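Local coordinates for protein apoptosis regulator Bcl-2 homolog (PDB 5TZP) that inhibits apoptosis of the infected host cell by sequestering and inactivating several proapoptotic Bcl-2 proteins, including BAK1 and BAX, at residues A[66-71]-A[95-100]; A[76-81]-A[123-128]; A[13-18]-A[133-138]. All coordinates share one frame; numbering follows the deposited sequence.

Contact 1: residues A[66-71]-A[95-100]; sequences IIISRN and IAFCAY. With EDO (1,2-ethanediol), chain D; EDO (1,2-ethanediol), chain I.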
loop_
_atom_site.group_PDB
_atom_site.type_symbol
_atom_site.label_atom_id
_atom_site.label_comp_id
_atom_site.label_asym_id
_atom_site.label_seq_id
_atom_site.Cartn_x
_atom_site.Cartn_y
_atom_site.Cartn_z
ATOM N N ILE A 66 -11.720 6.272 -11.052
ATOM C CA ILE A 66 -12.687 5.398 -11.725
ATOM C C ILE A 66 -12.845 4.070 -10.965
ATOM O O ILE A 66 -13.972 3.624 -10.727
ATOM C CB ILE A 66 -12.285 5.188 -13.172
ATOM C CG1 ILE A 66 -12.357 6.535 -13.919
ATOM C CG2 ILE A 66 -13.219 4.135 -13.800
ATOM C CD1 ILE A 66 -11.935 6.440 -15.368
ATOM N N ILE A 67 -11.731 3.496 -10.540
ATOM C CA ILE A 67 -11.772 2.211 -9.818
ATOM C C ILE A 67 -12.649 2.348 -8.580
ATOM O O ILE A 67 -13.524 1.519 -8.292
ATOM C CB ILE A 67 -10.338 1.781 -9.488
ATOM C CG1 ILE A 67 -9.603 1.263 -10.719
ATOM C CG2 ILE A 67 -10.382 0.706 -8.358
ATOM C CD1 ILE A 67 -8.162 1.135 -10.599
ATOM N N ILE A 68 -12.444 3.417 -7.823
ATOM C CA ILE A 68 -13.170 3.545 -6.555
ATOM C C ILE A 68 -14.646 3.900 -6.727
ATOM O O ILE A 68 -15.425 3.810 -5.708
ATOM C CB ILE A 68 -12.408 4.639 -5.736
ATOM C CG1 ILE A 68 -11.012 4.081 -5.365
ATOM C CG2 ILE A 68 -13.137 5.019 -4.444
ATOM C CD1 ILE A 68 -10.051 5.054 -4.771
ATOM N N SER A 69 -15.042 4.352 -7.926
ATOM C CA SER A 69 -16.455 4.677 -8.130
ATOM C C SER A 69 -17.383 3.464 -8.237
ATOM O O SER A 69 -18.628 3.592 -8.215
ATOM C CB SER A 69 -16.566 5.577 -9.334
ATOM O OG SER A 69 -16.446 4.829 -10.527
ATOM N N ARG A 70 -16.821 2.300 -8.226
ATOM C CA ARG A 70 -17.602 1.069 -8.386
ATOM C C ARG A 70 -17.803 0.356 -7.046
ATOM O O ARG A 70 -17.353 0.774 -5.989
ATOM C CB ARG A 70 -16.771 0.235 -9.374
ATOM C CG ARG A 70 -16.416 0.940 -10.684
ATOM C CD ARG A 70 -16.171 -0.056 -11.771
ATOM N NE ARG A 70 -15.665 0.504 -13.047
ATOM C CZ ARG A 70 -14.371 0.486 -13.432
ATOM N NH1 ARG A 70 -13.395 0.025 -12.633
ATOM N NH2 ARG A 70 -14.077 0.942 -14.678
ATOM N N ASN A 71 -18.525 -0.763 -7.072
ATOM C CA ASN A 71 -18.911 -1.405 -5.798
ATOM C C ASN A 71 -17.804 -2.356 -5.309
ATOM O O ASN A 71 -17.880 -3.577 -5.527
ATOM C CB ASN A 71 -20.243 -2.139 -5.982
ATOM C CG ASN A 71 -20.851 -2.670 -4.676
ATOM O OD1 ASN A 71 -20.634 -2.106 -3.607
ATOM N ND2 ASN A 71 -21.630 -3.702 -4.777
ATOM N N ILE A 95 -0.187 0.053 -1.262
ATOM C CA ILE A 95 -0.245 1.003 -0.173
ATOM C C ILE A 95 -0.719 2.341 -0.675
ATOM O O ILE A 95 -1.553 3.004 -0.041
ATOM C CB ILE A 95 1.109 1.083 0.566
ATOM C CG1 ILE A 95 1.432 -0.268 1.222
ATOM C CG2 ILE A 95 1.137 2.204 1.558
ATOM C CD1 ILE A 95 2.901 -0.373 1.707
ATOM N N ALA A 96 -0.208 2.779 -1.812
ATOM C CA ALA A 96 -0.618 4.070 -2.394
ATOM C C ALA A 96 -2.123 4.083 -2.706
ATOM O O ALA A 96 -2.832 5.031 -2.330
ATOM C CB ALA A 96 0.195 4.358 -3.635
ATOM N N PHE A 97 -2.592 3.078 -3.407
ATOM C CA PHE A 97 -4.017 2.949 -3.716
ATOM C C PHE A 97 -4.839 2.961 -2.433
ATOM O O PHE A 97 -5.856 3.640 -2.358
ATOM C CB PHE A 97 -4.261 1.694 -4.516
ATOM C CG PHE A 97 -5.731 1.493 -4.736
ATOM C CD1 PHE A 97 -6.381 2.152 -5.784
ATOM C CD2 PHE A 97 -6.468 0.668 -3.940
ATOM C CE1 PHE A 97 -7.771 2.006 -5.949
ATOM C CE2 PHE A 97 -7.858 0.506 -4.126
ATOM C CZ PHE A 97 -8.503 1.191 -5.102
ATOM N N CYS A 98 -4.452 2.156 -1.467
ATOM C CA CYS A 98 -5.233 2.015 -0.251
ATOM C C CYS A 98 -5.206 3.286 0.575
ATOM O O CYS A 98 -6.243 3.606 1.213
ATOM C CB CYS A 98 -4.770 0.825 0.578
ATOM S SG CYS A 98 -5.284 -0.775 -0.099
ATOM N N ALA A 99 -4.086 4.021 0.637
ATOM C CA ALA A 99 -4.079 5.331 1.282
ATOM C C ALA A 99 -5.049 6.276 0.586
ATOM O O ALA A 99 -5.861 6.960 1.233
ATOM C CB ALA A 99 -2.673 5.908 1.320
ATOM N N TYR A 100 -4.954 6.356 -0.742
ATOM C CA TYR A 100 -5.822 7.216 -1.522
ATOM C C TYR A 100 -7.291 6.876 -1.261
ATOM O O TYR A 100 -8.139 7.766 -1.025
ATOM C CB TYR A 100 -5.448 7.024 -2.998
ATOM C CG TYR A 100 -6.118 7.961 -3.953
ATOM C CD1 TYR A 100 -5.663 9.272 -4.138
ATOM C CD2 TYR A 100 -7.303 7.634 -4.601
ATOM C CE1 TYR A 100 -6.289 10.160 -4.935
ATOM C CE2 TYR A 100 -7.959 8.533 -5.442
ATOM C CZ TYR A 100 -7.425 9.791 -5.600
ATOM O OH TYR A 100 -8.083 10.699 -6.404
HETATM C C1 EDO D . -10.205 1.654 -14.144
HETATM O O1 EDO D . -10.872 0.348 -13.906
HETATM C C2 EDO D . -10.522 2.347 -15.460
HETATM O O2 EDO D . -11.882 1.959 -15.961
HETATM C C1 EDO I . -21.310 -0.618 -9.490
HETATM O O1 EDO I . -20.767 0.681 -9.563
HETATM C C2 EDO I . -20.359 -1.470 -10.205
HETATM O O2 EDO I . -19.437 -2.212 -9.364
#

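Contact 2: residues A[76-81]-A[123-128]; sequences VIVTQV and TDAILS. With SO4 (sulfate ion), chain N.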
loop_
_atom_site.group_PDB
_atom_site.type_symbol
_atom_site.label_atom_id
_atom_site.label_comp_id
_atom_site.label_asym_id
_atom_site.label_seq_id
_atom_site.Cartn_x
_atom_site.Cartn_y
_atom_site.Cartn_z
ATOM N N VAL A 76 -10.363 -7.534 -1.572
ATOM C CA VAL A 76 -10.266 -8.336 -2.809
ATOM C C VAL A 76 -9.224 -7.756 -3.752
ATOM O O VAL A 76 -8.411 -8.514 -4.304
ATOM C CB VAL A 76 -11.637 -8.462 -3.494
ATOM C CG1 VAL A 76 -11.478 -9.160 -4.871
ATOM C CG2 VAL A 76 -12.613 -9.315 -2.654
ATOM N N ILE A 77 -9.197 -6.425 -3.877
ATOM C CA ILE A 77 -8.189 -5.785 -4.722
ATOM C C ILE A 77 -6.779 -6.146 -4.239
ATOM O O ILE A 77 -5.922 -6.598 -5.015
ATOM C CB ILE A 77 -8.448 -4.277 -4.767
ATOM C CG1 ILE A 77 -9.754 -3.963 -5.476
ATOM C CG2 ILE A 77 -7.261 -3.662 -5.529
ATOM C CD1 ILE A 77 -10.124 -2.540 -5.333
ATOM N N VAL A 78 -6.541 -5.978 -2.932
ATOM C CA VAL A 78 -5.207 -6.235 -2.360
ATOM C C VAL A 78 -4.794 -7.677 -2.591
ATOM O O VAL A 78 -3.680 -7.983 -3.049
ATOM C CB VAL A 78 -5.231 -5.907 -0.873
ATOM C CG1 VAL A 78 -3.921 -6.338 -0.255
ATOM C CG2 VAL A 78 -5.448 -4.379 -0.640
ATOM N N THR A 79 -5.685 -8.624 -2.292
ATOM C CA THR A 79 -5.332 -10.026 -2.451
ATOM C C THR A 79 -5.147 -10.388 -3.930
ATOM O O THR A 79 -4.301 -11.215 -4.244
ATOM C CB THR A 79 -6.324 -10.933 -1.675
ATOM O OG1 THR A 79 -7.608 -10.757 -2.170
ATOM C CG2 THR A 79 -6.269 -10.643 -0.237
ATOM N N GLN A 80 -5.907 -9.768 -4.832
ATOM C CA GLN A 80 -5.669 -10.035 -6.255
ATOM C C GLN A 80 -4.240 -9.679 -6.625
ATOM O O GLN A 80 -3.579 -10.482 -7.347
ATOM C CB GLN A 80 -6.657 -9.245 -7.097
ATOM C CG GLN A 80 -8.079 -9.874 -7.139
ATOM C CD GLN A 80 -9.097 -8.947 -7.855
ATOM O OE1 GLN A 80 -8.915 -7.710 -7.973
ATOM N NE2 GLN A 80 -10.221 -9.503 -8.184
ATOM N N VAL A 81 -3.765 -8.506 -6.209
ATOM C CA VAL A 81 -2.429 -8.075 -6.636
ATOM C C VAL A 81 -1.389 -9.111 -6.229
ATOM O O VAL A 81 -0.449 -9.399 -6.982
ATOM C CB VAL A 81 -2.117 -6.706 -6.067
ATOM C CG1 VAL A 81 -0.674 -6.294 -6.406
ATOM C CG2 VAL A 81 -3.076 -5.620 -6.531
ATOM N N THR A 123 -1.169 -5.927 5.516
ATOM C CA THR A 123 -0.168 -6.712 6.239
ATOM C C THR A 123 -0.435 -8.208 6.069
ATOM O O THR A 123 0.461 -8.996 5.800
ATOM C CB THR A 123 -0.203 -6.310 7.718
ATOM O OG1 THR A 123 0.124 -4.909 7.812
ATOM C CG2 THR A 123 0.779 -7.087 8.513
ATOM N N ASP A 124 -1.683 -8.618 6.253
ATOM C CA ASP A 124 -2.063 -10.030 6.164
ATOM C C ASP A 124 -1.831 -10.559 4.766
ATOM O O ASP A 124 -1.371 -11.698 4.584
ATOM C CB ASP A 124 -3.528 -10.218 6.513
ATOM C CG ASP A 124 -3.823 -10.064 7.984
ATOM O OD1 ASP A 124 -2.941 -10.102 8.799
ATOM O OD2 ASP A 124 -5.037 -9.879 8.280
ATOM N N ALA A 125 -2.131 -9.752 3.745
ATOM C CA ALA A 125 -1.927 -10.194 2.360
ATOM C C ALA A 125 -0.449 -10.385 2.047
ATOM O O ALA A 125 -0.082 -11.316 1.305
ATOM C CB ALA A 125 -2.544 -9.191 1.383
ATOM N N ILE A 126 0.424 -9.529 2.567
ATOM C CA ILE A 126 1.862 -9.704 2.424
ATOM C C ILE A 126 2.337 -10.927 3.166
ATOM O O ILE A 126 3.018 -11.826 2.596
ATOM C CB ILE A 126 2.612 -8.468 2.881
ATOM C CG1 ILE A 126 2.259 -7.325 1.926
ATOM C CG2 ILE A 126 4.128 -8.727 2.848
ATOM C CD1 ILE A 126 2.853 -5.979 2.326
ATOM N N LEU A 127 1.981 -11.028 4.440
ATOM C CA LEU A 127 2.642 -12.030 5.310
ATOM C C LEU A 127 2.026 -13.416 5.218
ATOM O O LEU A 127 2.702 -14.397 5.514
ATOM C CB LEU A 127 2.779 -11.525 6.735
ATOM C CG LEU A 127 3.563 -10.247 6.919
ATOM C CD1 LEU A 127 3.486 -9.844 8.366
ATOM C CD2 LEU A 127 5.004 -10.365 6.456
ATOM N N SER A 128 0.792 -13.520 4.717
ATOM C CA SER A 128 0.206 -14.838 4.595
ATOM C C SER A 128 0.939 -15.704 3.588
ATOM O O SER A 128 1.001 -16.943 3.768
ATOM C CB SER A 128 -1.285 -14.779 4.303
ATOM O OG SER A 128 -1.461 -14.185 3.052
HETATM S S SO4 N . -13.009 -7.755 -10.366
HETATM O O1 SO4 N . -14.120 -7.327 -9.497
HETATM O O2 SO4 N . -13.238 -7.560 -11.825
HETATM O O3 SO4 N . -12.921 -9.211 -10.127
HETATM O O4 SO4 N . -11.793 -6.982 -9.962
#

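Contact 3: residues A[13-18]-A[133-138]; sequences DETYYI and WFIDQD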
loop_
_atom_site.group_PDB
_atom_site.type_symbol
_atom_site.label_atom_id
_atom_site.label_comp_id
_atom_site.label_asym_id
_atom_site.label_seq_id
_atom_site.Cartn_x
_atom_site.Cartn_y
_atom_site.Cartn_z
ATOM N N ASP A 13 3.335 -11.460 15.371
ATOM C CA ASP A 13 4.650 -11.464 15.970
ATOM C C ASP A 13 5.386 -10.172 15.587
ATOM O O ASP A 13 4.766 -9.184 15.159
ATOM C CB ASP A 13 5.350 -12.736 15.555
ATOM C CG ASP A 13 5.574 -12.828 14.055
ATOM O OD1 ASP A 13 5.139 -11.919 13.282
ATOM O OD2 ASP A 13 6.235 -13.815 13.645
ATOM N N GLU A 14 6.707 -10.149 15.796
ATOM C CA GLU A 14 7.480 -8.956 15.547
ATOM C C GLU A 14 7.418 -8.581 14.080
ATOM O O GLU A 14 7.324 -7.417 13.737
ATOM C CB GLU A 14 8.933 -9.150 15.987
ATOM C CG GLU A 14 9.663 -7.835 16.056
ATOM C CD GLU A 14 11.063 -7.978 16.594
ATOM O OE1 GLU A 14 11.335 -9.062 17.145
ATOM O OE2 GLU A 14 11.860 -7.011 16.460
ATOM N N THR A 15 7.512 -9.566 13.211
ATOM C CA THR A 15 7.465 -9.301 11.785
ATOM C C THR A 15 6.143 -8.638 11.410
ATOM O O THR A 15 6.098 -7.681 10.639
ATOM C CB THR A 15 7.699 -10.593 10.998
ATOM O OG1 THR A 15 8.960 -11.155 11.403
ATOM C CG2 THR A 15 7.688 -10.278 9.491
ATOM N N TYR A 16 5.035 -9.185 11.936
ATOM C CA TYR A 16 3.735 -8.590 11.703
ATOM C C TYR A 16 3.708 -7.130 12.083
ATOM O O TYR A 16 3.216 -6.295 11.314
ATOM C CB TYR A 16 2.634 -9.396 12.427
ATOM C CG TYR A 16 1.260 -8.800 12.351
ATOM C CD1 TYR A 16 0.376 -9.172 11.383
ATOM C CD2 TYR A 16 0.842 -7.855 13.338
ATOM C CE1 TYR A 16 -0.865 -8.549 11.312
ATOM C CE2 TYR A 16 -0.412 -7.329 13.336
ATOM C CZ TYR A 16 -1.250 -7.666 12.326
ATOM O OH TYR A 16 -2.544 -7.130 12.339
ATOM N N TYR A 17 4.217 -6.769 13.277
ATOM C CA TYR A 17 4.190 -5.367 13.692
ATOM C C TYR A 17 5.149 -4.512 12.927
ATOM O O TYR A 17 4.846 -3.361 12.691
ATOM C CB TYR A 17 4.381 -5.253 15.203
ATOM C CG TYR A 17 3.044 -5.659 15.872
ATOM C CD1 TYR A 17 1.875 -4.878 15.758
ATOM C CD2 TYR A 17 2.940 -6.867 16.515
ATOM C CE1 TYR A 17 0.674 -5.306 16.335
ATOM C CE2 TYR A 17 1.714 -7.291 17.119
ATOM C CZ TYR A 17 0.616 -6.489 17.010
ATOM O OH TYR A 17 -0.569 -6.957 17.612
ATOM N N ILE A 18 6.283 -5.060 12.484
ATOM C CA ILE A 18 7.187 -4.274 11.626
ATOM C C ILE A 18 6.479 -3.872 10.330
ATOM O O ILE A 18 6.533 -2.715 9.868
ATOM C CB ILE A 18 8.457 -5.067 11.337
ATOM C CG1 ILE A 18 9.353 -5.153 12.602
ATOM C CG2 ILE A 18 9.196 -4.434 10.186
ATOM C CD1 ILE A 18 10.401 -6.190 12.544
ATOM N N TRP A 133 9.940 -14.000 2.194
ATOM C CA TRP A 133 10.429 -12.968 1.265
ATOM C C TRP A 133 10.672 -11.655 1.982
ATOM O O TRP A 133 11.725 -11.036 1.824
ATOM C CB TRP A 133 9.442 -12.788 0.078
ATOM C CG TRP A 133 9.834 -11.783 -0.922
ATOM C CD1 TRP A 133 10.505 -12.009 -2.041
ATOM C CD2 TRP A 133 9.553 -10.375 -0.888
ATOM N NE1 TRP A 133 10.669 -10.841 -2.758
ATOM C CE2 TRP A 133 10.098 -9.809 -2.066
ATOM C CE3 TRP A 133 8.848 -9.559 -0.013
ATOM C CZ2 TRP A 133 10.013 -8.435 -2.338
ATOM C CZ3 TRP A 133 8.738 -8.199 -0.309
ATOM C CH2 TRP A 133 9.299 -7.657 -1.447
ATOM N N PHE A 134 9.721 -11.229 2.802
ATOM C CA PHE A 134 9.825 -9.954 3.517
ATOM C C PHE A 134 10.978 -9.934 4.488
ATOM O O PHE A 134 11.765 -8.970 4.502
ATOM C CB PHE A 134 8.484 -9.663 4.170
ATOM C CG PHE A 134 8.393 -8.340 4.888
ATOM C CD1 PHE A 134 8.507 -7.134 4.206
ATOM C CD2 PHE A 134 8.205 -8.288 6.233
ATOM C CE1 PHE A 134 8.291 -5.906 4.918
ATOM C CE2 PHE A 134 8.054 -7.078 6.913
ATOM C CZ PHE A 134 8.105 -5.910 6.249
ATOM N N ILE A 135 11.137 -11.000 5.264
ATOM C CA ILE A 135 12.271 -11.068 6.177
ATOM C C ILE A 135 13.569 -11.042 5.394
ATOM O O ILE A 135 14.555 -10.366 5.770
ATOM C CB ILE A 135 12.148 -12.349 7.043
ATOM C CG1 ILE A 135 10.917 -12.234 7.942
ATOM C CG2 ILE A 135 13.443 -12.594 7.824
ATOM C CD1 ILE A 135 10.521 -13.569 8.569
ATOM N N ASP A 136 13.614 -11.737 4.278
ATOM C CA ASP A 136 14.845 -11.819 3.488
ATOM C C ASP A 136 15.218 -10.510 2.803
ATOM O O ASP A 136 16.390 -10.284 2.462
ATOM C CB ASP A 136 14.708 -12.981 2.502
ATOM C CG ASP A 136 15.924 -13.164 1.704
ATOM O OD1 ASP A 136 16.927 -13.609 2.322
ATOM O OD2 ASP A 136 15.865 -12.749 0.526
ATOM N N GLN A 137 14.243 -9.639 2.578
ATOM C CA GLN A 137 14.421 -8.283 2.135
ATOM C C GLN A 137 14.981 -7.392 3.230
ATOM O O GLN A 137 15.166 -6.195 3.027
ATOM C CB GLN A 137 13.115 -7.696 1.642
ATOM C CG GLN A 137 12.641 -8.254 0.258
ATOM C CD GLN A 137 13.616 -7.932 -0.821
ATOM O OE1 GLN A 137 13.882 -6.759 -1.070
ATOM N NE2 GLN A 137 14.120 -8.942 -1.507
ATOM N N ASP A 138 15.251 -7.958 4.408
ATOM C CA ASP A 138 15.522 -7.160 5.634
ATOM C C ASP A 138 14.371 -6.188 5.899
ATOM O O ASP A 138 14.552 -4.996 6.111
ATOM C CB ASP A 138 16.899 -6.455 5.603
ATOM C CG ASP A 138 17.267 -5.777 6.890
ATOM O OD1 ASP A 138 16.765 -6.180 7.999
ATOM O OD2 ASP A 138 18.026 -4.773 6.753
#

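Contact 1: residues A[66-71]-A[95-100]
The carbonyl oxygen I66 O is gripped twice by S69, from S69 OG at 2.8 Å and from S69 N at 3.1 Å, close to where I67 and I68 reach F97 and Y100. In this Bcl-2 fold I67 lies in helix 43-68, with I68 at its end, and F97 and Y100 in helix 88-105. F97 belongs to the BH1 motif; I67 and F97 also pack on apolar side chains of the bound Bik BH3 peptide, so they help line its groove. A chi1 of 175° swings the F97 ring away from its own amide nitrogen until CE1 and CZ wedge between two isoleucines. I67 CG2 lies 3.8 Å from F97 CE1. The I68 and F97 side chains point at each other, I68 CG1 being 3.8 Å from F97 CZ. These branch carbons lie on opposite sides of the ring plane, and a flat apolar ring fills the space between them, while F64 meets it edge-to-face. One turn after F97, Y100 suits its place because its hydroxyl bonds D65 OD1 while the ring edge remains apolar: I68 CD1 meets that edge in the ring plane, 3.8 Å from Y100 CD2.

Contact 2: residues A[76-81]-A[123-128]
T79 and A125 bring the two helices close together, their CA atoms only 5.9 Å apart. Such proximity is consistent with the single-methyl side chain of A125, whose CB points toward the other helix and leaves little between the backbones. The principal touch is V78 CG1 against A125 CB at 3.6 Å. V78 presents this methyl by holding CG1 on the far side of the CA-CB bond from its amide nitrogen (chi1 173°), and it also packs on I94 and C98 of helix 88-105, so a compact branched residue fits between two helices at once. T79 adds a looser approach from nearer the surface, T79 CG2 lying 4.3 Å from A125 CB; its hydroxyl turns back along its own helix, where OG1 is bonded to N75 O, leaving the methyl for the apolar partner. This meeting joins helix 74-81 to helix 115-136 of the Bcl-2 fold, with Q80 and V81 in BH1 and T123, D124 and A125 in BH2. On the groove side of helix 74-81, I77 and V81 pack on the bound Bik BH3 peptide. A glutamine is apt beside them, since Q80 OE1 can accept a hydrogen bond from the peptide backbone. Q80 NE2 makes weak bonds to a sulfate, 3.3 Å to O3 and 3.5 Å to O4; the ion, probably from the crystallisation liquor, is bonded to the peptide as well. One turn beyond A125, S128 folds its short hydroxyl chain back onto the helix. D124 O accepts from S128 N at 2.8 Å and from S128 OG at 2.9 Å, the two donors arriving from opposite faces of the carbonyl plane.

Contact 3: residues A[13-18]-A[133-138]
The capped first turn of helix 14-32 places T15 and I18 against F134 and I135, at the C-terminal end of helix 115-136 in the Bcl-2 fold. D13 is the N-cap: its OD1 accepts from Y16 N at 3.0 Å in a nearly straight bond (168°), and the same oxygen forms a salt bridge with R131 NH1, so one carboxylate both caps one helix and ties it to the other. Threonine suits the next place because its branching serves two partners. The methyl CG2 lies in the plane of the F134 ring at the edge, 3.9 Å from F134 CD2, while T15 OG1 comes within 4.0 Å of I135 CD1. The T15 side chain runs roughly perpendicular to that of I135 and antiparallel alongside that of F134. A trans chi1 (-177°) directs the F134 ring toward the first turn, offering a flat apolar surface that T15 and I18 can both reach; I18 CG2 touches it more loosely, 4.3 Å from F134 CZ. Beyond I135 the chain turns through a Schellman motif, with D138 at positive phi and D138 N bonded to I135 O at 2.9 Å. Past this turn W140 meets F134 edge-to-face and donates NE1 to I18 O, while Y16, whose CB points away from 133-138, packs farther back along helix 115-136, on E120, T123 and D124.

From the N terminus, the chain leaves contact 3 through helix 14-32 and returns to it only at the end of helix 115-136, so the loop it closes encloses both other contacts. Within that span, 66-71 is followed by 76-81, then 95-100, then 123-128: contacts 1 and 2 cross. Contact 1 joins the end of helix 43-68 to helix 88-105, and contact 2 joins helix 74-81 to helix 115-136. They also touch, C98 and F97 packing on V78 and I77. Contacts 2 and 3 share helix 115-136 and meet where Y16 packs on T123 and L127. Contacts 1 and 3 lie on opposite sides of the chain's centre and do not touch; contact 2 bridges them.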